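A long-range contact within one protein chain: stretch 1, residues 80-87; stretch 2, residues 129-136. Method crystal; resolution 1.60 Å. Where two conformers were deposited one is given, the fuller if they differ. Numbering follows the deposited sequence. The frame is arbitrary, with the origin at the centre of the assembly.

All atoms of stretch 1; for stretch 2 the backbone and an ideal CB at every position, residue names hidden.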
ATOM      1  N   ILE A  80      10.698   0.839 -10.365  1.00 18.61           N
ATOM      2  CA  ILE A  80      10.239  -0.066  -9.311  1.00 17.31           C
ATOM      3  C   ILE A  80       9.050  -0.846  -9.858  1.00 17.44           C
ATOM      4  O   ILE A  80       8.240  -0.312 -10.622  1.00 15.10           O
ATOM      5  CB  ILE A  80       9.877   0.714  -8.026  1.00 18.19           C
ATOM      6  CG1 ILE A  80       9.396  -0.211  -6.912  1.00 18.40           C
ATOM      7  CG2 ILE A  80       8.818   1.775  -8.312  1.00 19.75           C
ATOM      8  CD1 ILE A  80       9.366   0.482  -5.536  1.00 18.62           C
ATOM      9  N   GLU A  81       8.954  -2.115  -9.475  1.00 16.31           N
ATOM     10  CA  GLU A  81       7.851  -2.983  -9.854  1.00 15.36           C
ATOM     11  C   GLU A  81       7.114  -3.428  -8.603  1.00 14.33           C
ATOM     12  O   GLU A  81       7.746  -3.828  -7.616  1.00 14.72           O
ATOM     13  CB  GLU A  81       8.343  -4.231 -10.612  1.00 20.43           C
ATOM     14  CG  GLU A  81       8.973  -3.954 -11.963  1.00 27.54           C
ATOM     15  CD  GLU A  81       9.208  -5.226 -12.747  1.00 31.70           C
ATOM     16  OE1 GLU A  81       9.008  -6.326 -12.181  1.00 33.16           O
ATOM     17  OE2 GLU A  81       9.588  -5.131 -13.931  1.00 36.42           O
ATOM     18  N   PHE A  82       5.786  -3.391  -8.653  1.00 13.22           N
ATOM     19  CA  PHE A  82       4.929  -3.878  -7.583  1.00 14.34           C
ATOM     20  C   PHE A  82       4.225  -5.149  -8.035  1.00 15.52           C
ATOM     21  O   PHE A  82       3.640  -5.186  -9.122  1.00 16.64           O
ATOM     22  CB  PHE A  82       3.898  -2.819  -7.185  1.00 13.70           C
ATOM     23  CG  PHE A  82       4.511  -1.530  -6.734  1.00 14.02           C
ATOM     24  CD1 PHE A  82       4.710  -0.496  -7.630  1.00 15.26           C
ATOM     25  CD2 PHE A  82       4.917  -1.359  -5.418  1.00 13.25           C
ATOM     26  CE1 PHE A  82       5.271   0.687  -7.230  1.00 13.86           C
ATOM     27  CE2 PHE A  82       5.491  -0.163  -5.007  1.00 14.19           C
ATOM     28  CZ  PHE A  82       5.658   0.869  -5.919  1.00 13.76           C
ATOM     29  N   GLN A  83       4.261  -6.178  -7.200  1.00 12.50           N
ATOM     30  CA  GLN A  83       3.615  -7.454  -7.492  1.00 12.71           C
ATOM     31  C   GLN A  83       2.480  -7.686  -6.506  1.00 12.50           C
ATOM     32  O   GLN A  83       2.708  -7.703  -5.289  1.00 15.96           O
ATOM     33  CB  GLN A  83       4.606  -8.615  -7.425  1.00 13.23           C
ATOM     34  CG  GLN A  83       4.001  -9.965  -7.777  1.00 13.57           C
ATOM     35  CD  GLN A  83       5.043 -11.070  -7.769  1.00 17.97           C
ATOM     36  OE1 GLN A  83       5.509 -11.511  -8.825  1.00 17.63           O
ATOM     37  NE2 GLN A  83       5.432 -11.512  -6.569  1.00 14.93           N
ATOM     38  N   TRP A  84       1.276  -7.895  -7.039  1.00 13.68           N
ATOM     39  CA  TRP A  84       0.107  -8.284  -6.262  1.00 12.43           C
ATOM     40  C   TRP A  84      -0.151  -9.777  -6.404  1.00 15.97           C
ATOM     41  O   TRP A  84      -0.094 -10.318  -7.512  1.00 14.71           O
ATOM     42  CB  TRP A  84      -1.147  -7.539  -6.724  1.00 12.27           C
ATOM     43  CG  TRP A  84      -1.259  -6.080  -6.354  1.00 13.08           C
ATOM     44  CD1 TRP A  84      -0.614  -5.024  -6.933  1.00 12.76           C
ATOM     45  CD2 TRP A  84      -2.118  -5.521  -5.350  1.00 12.69           C
ATOM     46  NE1 TRP A  84      -1.009  -3.845  -6.346  1.00 11.66           N
ATOM     47  CE2 TRP A  84      -1.937  -4.125  -5.375  1.00 12.36           C
ATOM     48  CE3 TRP A  84      -3.028  -6.072  -4.432  1.00 13.64           C
ATOM     49  CZ2 TRP A  84      -2.609  -3.271  -4.502  1.00 13.19           C
ATOM     50  CZ3 TRP A  84      -3.704  -5.217  -3.574  1.00 12.15           C
ATOM     51  CH2 TRP A  84      -3.490  -3.836  -3.616  1.00 12.43           C
ATOM     52  N   GLU A  85      -0.474 -10.426  -5.276  1.00 12.99           N
ATOM     53  CA  GLU A  85      -1.040 -11.771  -5.241  1.00 15.91           C
ATOM     54  C   GLU A  85      -2.552 -11.610  -5.122  1.00 15.12           C
ATOM     55  O   GLU A  85      -3.057 -11.074  -4.126  1.00 13.55           O
ATOM     56  CB  GLU A  85      -0.471 -12.585  -4.072  1.00 13.76           C
ATOM     57  CG  GLU A  85       1.043 -12.686  -4.060  1.00 14.68           C
ATOM     58  CD  GLU A  85       1.596 -13.689  -5.070  1.00 17.96           C
ATOM     59  OE1 GLU A  85       0.802 -14.353  -5.759  1.00 17.57           O
ATOM     60  OE2 GLU A  85       2.838 -13.829  -5.166  1.00 17.25           O
ATOM     61  N   ILE A  86      -3.270 -12.029  -6.158  1.00 15.10           N
ATOM     62  CA  ILE A  86      -4.711 -11.809  -6.264  1.00 15.54           C
ATOM     63  C   ILE A  86      -5.391 -13.104  -5.832  1.00 17.64           C
ATOM     64  O   ILE A  86      -5.616 -14.014  -6.637  1.00 17.44           O
ATOM     65  CB  ILE A  86      -5.097 -11.393  -7.678  1.00 15.63           C
ATOM     66  CG1 ILE A  86      -4.321 -10.134  -8.072  1.00 18.00           C
ATOM     67  CG2 ILE A  86      -6.616 -11.202  -7.811  1.00 15.87           C
ATOM     68  CD1 ILE A  86      -4.580  -8.944  -7.157  1.00 17.88           C
ATOM     69  N   MET A  87      -5.715 -13.207  -4.535  0.85 15.97           N
ATOM     70  CA  MET A  87      -6.316 -14.437  -4.027  0.85 16.35           C
ATOM     71  C   MET A  87      -7.730 -14.643  -4.560  0.85 17.96           C
ATOM     72  O   MET A  87      -8.148 -15.780  -4.801  0.85 16.85           O
ATOM     73  CB  MET A  87      -6.324 -14.431  -2.503  0.85 18.79           C
ATOM     74  CG  MET A  87      -4.962 -14.525  -1.886  0.85 20.43           C
ATOM     75  SD  MET A  87      -5.131 -14.661  -0.114  0.85 22.35           S
ATOM     76  CE  MET A  87      -5.813 -16.311   0.053  0.85 20.65           C
ATOM     77  N   UNK A 129     -10.788  -8.593 -16.076  1.00 19.34           N
ATOM     78  CA  UNK A 129     -10.496  -9.530 -14.999  1.00 20.53           C
ATOM     79  C   UNK A 129      -8.992  -9.775 -14.946  1.00 19.74           C
ATOM     80  O   UNK A 129      -8.408 -10.189 -15.955  1.00 21.98           O
ATOM     81  CB  UNK A 129     -11.256 -10.844 -15.192  1.00 20.53           C
ATOM     82  N   UNK A 130      -8.330  -9.530 -13.817  1.00 18.76           N
ATOM     83  CA  UNK A 130      -6.880  -9.715 -13.753  1.00 17.98           C
ATOM     84  C   UNK A 130      -6.523 -11.183 -13.599  1.00 19.38           C
ATOM     85  O   UNK A 130      -7.333 -12.010 -13.182  1.00 20.14           O
ATOM     86  CB  UNK A 130      -6.287  -8.908 -12.596  1.00 17.98           C
ATOM     87  N   UNK A 131      -5.280 -11.495 -13.943  1.00 20.04           N
ATOM     88  CA  UNK A 131      -4.746 -12.804 -13.615  1.00 21.53           C
ATOM     89  C   UNK A 131      -4.538 -12.898 -12.099  1.00 19.73           C
ATOM     90  O   UNK A 131      -4.786 -11.949 -11.345  1.00 18.66           O
ATOM     91  CB  UNK A 131      -3.438 -13.061 -14.366  1.00 21.53           C
ATOM     92  N   UNK A 132      -4.062 -14.056 -11.644  1.00 20.80           N
ATOM     93  CA  UNK A 132      -3.942 -14.294 -10.210  1.00 27.08           C
ATOM     94  C   UNK A 132      -2.677 -13.693  -9.605  1.00 20.49           C
ATOM     95  O   UNK A 132      -2.547 -13.648  -8.374  1.00 20.47           O
ATOM     96  CB  UNK A 132      -3.972 -15.799  -9.935  1.00 27.08           C
ATOM     97  N   UNK A 133      -1.743 -13.242 -10.436  1.00 17.78           N
ATOM     98  CA  UNK A 133      -0.587 -12.478  -9.991  1.00 16.64           C
ATOM     99  C   UNK A 133      -0.396 -11.342 -10.984  1.00 19.75           C
ATOM    100  O   UNK A 133      -0.450 -11.563 -12.199  1.00 19.05           O
ATOM    101  CB  UNK A 133       0.665 -13.350  -9.885  1.00 16.64           C
ATOM    102  N   UNK A 134      -0.211 -10.125 -10.474  1.00 14.87           N
ATOM    103  CA  UNK A 134      -0.187  -8.924 -11.301  1.00 16.05           C
ATOM    104  C   UNK A 134       1.067  -8.128 -10.978  1.00 15.67           C
ATOM    105  O   UNK A 134       1.429  -7.983  -9.808  1.00 16.31           O
ATOM    106  CB  UNK A 134      -1.442  -8.076 -11.082  1.00 16.05           C
ATOM    107  N   UNK A 135       1.738  -7.620 -12.008  1.00 14.81           N
ATOM    108  CA  UNK A 135       2.915  -6.775 -11.832  1.00 14.85           C
ATOM    109  C   UNK A 135       2.670  -5.420 -12.488  1.00 15.52           C
ATOM    110  O   UNK A 135       2.296  -5.349 -13.664  1.00 16.05           O
ATOM    111  CB  UNK A 135       4.160  -7.443 -12.419  1.00 14.85           C
ATOM    112  N   UNK A 136       2.890  -4.345 -11.731  1.00 14.39           N
ATOM    113  CA  UNK A 136       2.794  -2.979 -12.243  1.00 12.95           C
ATOM    114  C   UNK A 136       4.184  -2.360 -12.272  1.00 13.15           C
ATOM    115  O   UNK A 136       4.853  -2.287 -11.234  1.00 14.11           O
ATOM    116  CB  UNK A 136       1.843  -2.136 -11.392  1.00 12.95           C
TER

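Residues 133-136 pair antiparallel with strand 80-86, and their side chains alternate between the sheet face carrying Q83 and E85 and the face carrying F82 and W84.

Position 129 has nothing of stretch 1 within reach of its CB; the residue is M129, which makes no contact here. At 130, phi of -79° and psi of 160° are compatible with proline, and the CB points toward I86, 5.1 Å from its CG1. A compact apolar side chain would suit. P130 places its CG 4.4 Å from I86 CG2.

Position 131 points its CB away from stretch 1, leaving small or polar residues equally plausible. It is S131, whose OG donates a hydrogen bond of 2.8 Å to the backbone O of 133, tying the turn to the start of the strand.

The backbone O of 132 accepts a hydrogen bond from I86 N at 2.8 Å, whatever the side chain. Its CB lies sideways, 4.1 Å from I86 O, an acceptor that favours a small polar group without requiring one. S132 reaches that carbonyl indirectly: a water donates to I86 O (2.8 Å from the water O) and accepts from S132 OG (2.7 Å from the water O).

At 133 the CB lies on the Q83 and E85 face, 4.2 Å from E85 OE1 and 5.2 Å from Q83 CG. Carboxylate and amide oxygens nearby favour a long donor, lysine or arginine, although glutamine or threonine could also fit. The residue is R133. Its NH1 donates to Q83 OE1 at 2.9 Å, while its CD passes 3.9 Å from E85 OE2.

Position 134 exchanges two backbone hydrogen bonds with W84: W84 N to the O of 134 (2.8 Å), and the N of 134 to W84 O (3.0 Å). Its CB is 4.4 Å from W84 CB and 4.6 Å from I86 CG1, an apolar setting suited to valine, isoleucine or leucine. V134 fills it, bringing CG2 to 4.2 Å from I86 CG1.

The CB of 135 returns to the Q83 face, 5.0 Å from E81 OE1. Beta-branched, basic or polar residues would all serve. I135 sets CG2 3.7 Å from E81 OE1 and CD1 3.9 Å from Q83 OE1.

Position 136 pairs with F82 through F82 N to its O (3.0 Å) and its N to F82 O (2.8 Å). The CB lies on the sheet face carrying F82 and W84, where apolar or modest polar groups could fit. N136 carries OD1 to 3.8 Å from W84 CD1, and its side-chain amide is hydrogen-bonded elsewhere in the structure.

Stretch 2, residues 129-136: MPSSRVIN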
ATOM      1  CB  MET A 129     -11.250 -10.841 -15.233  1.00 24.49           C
ATOM      2  CG  MET A 129     -11.168 -11.859 -14.092  1.00 23.62           C
ATOM      3  SD  MET A 129     -12.043 -11.306 -12.605  1.00 23.00           S
ATOM      4  CE  MET A 129     -13.718 -11.295 -13.210  1.00 26.40           C
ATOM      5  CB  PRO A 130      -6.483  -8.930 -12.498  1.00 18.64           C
ATOM      6  CG  PRO A 130      -7.668  -9.118 -11.586  1.00 18.15           C
ATOM      7  CD  PRO A 130      -8.892  -9.173 -12.502  1.00 17.72           C
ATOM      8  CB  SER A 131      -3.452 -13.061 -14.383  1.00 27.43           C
ATOM      9  OG  SER A 131      -2.479 -12.073 -14.096  1.00 31.55           O
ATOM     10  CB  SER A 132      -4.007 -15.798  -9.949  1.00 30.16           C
ATOM     11  OG  SER A 132      -5.280 -16.284 -10.353  1.00 30.05           O
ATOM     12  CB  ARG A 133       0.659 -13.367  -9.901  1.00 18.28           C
ATOM     13  CG  ARG A 133       1.885 -12.671  -9.356  1.00 19.05           C
ATOM     14  CD  ARG A 133       2.979 -13.683  -9.026  1.00 17.60           C
ATOM     15  NE  ARG A 133       3.290 -14.498 -10.188  1.00 21.10           N
ATOM     16  CZ  ARG A 133       4.080 -14.110 -11.185  1.00 23.46           C
ATOM     17  NH1 ARG A 133       4.651 -12.909 -11.161  1.00 24.49           N
ATOM     18  NH2 ARG A 133       4.307 -14.931 -12.205  1.00 27.22           N
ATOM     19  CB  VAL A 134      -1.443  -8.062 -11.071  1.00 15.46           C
ATOM     20  CG1 VAL A 134      -1.258  -6.677 -11.690  1.00 16.67           C
ATOM     21  CG2 VAL A 134      -2.665  -8.763 -11.635  1.00 15.87           C
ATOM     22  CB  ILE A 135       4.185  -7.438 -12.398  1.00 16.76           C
ATOM     23  CG1 ILE A 135       4.624  -8.617 -11.511  1.00 17.57           C
ATOM     24  CG2 ILE A 135       5.297  -6.426 -12.519  1.00 17.61           C
ATOM     25  CD1 ILE A 135       5.911  -9.281 -11.962  1.00 21.92           C
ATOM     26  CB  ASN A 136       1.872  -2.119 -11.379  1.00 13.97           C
ATOM     27  CG  ASN A 136       0.495  -2.731 -11.189  1.00 14.00           C
ATOM     28  OD1 ASN A 136       0.040  -2.910 -10.054  1.00 14.68           O
ATOM     29  ND2 ASN A 136      -0.177  -3.038 -12.291  1.00 13.58           N
TER
HETATM   30  O   HOH W   1      -6.855 -16.044  -8.132  1.00 17.67           O
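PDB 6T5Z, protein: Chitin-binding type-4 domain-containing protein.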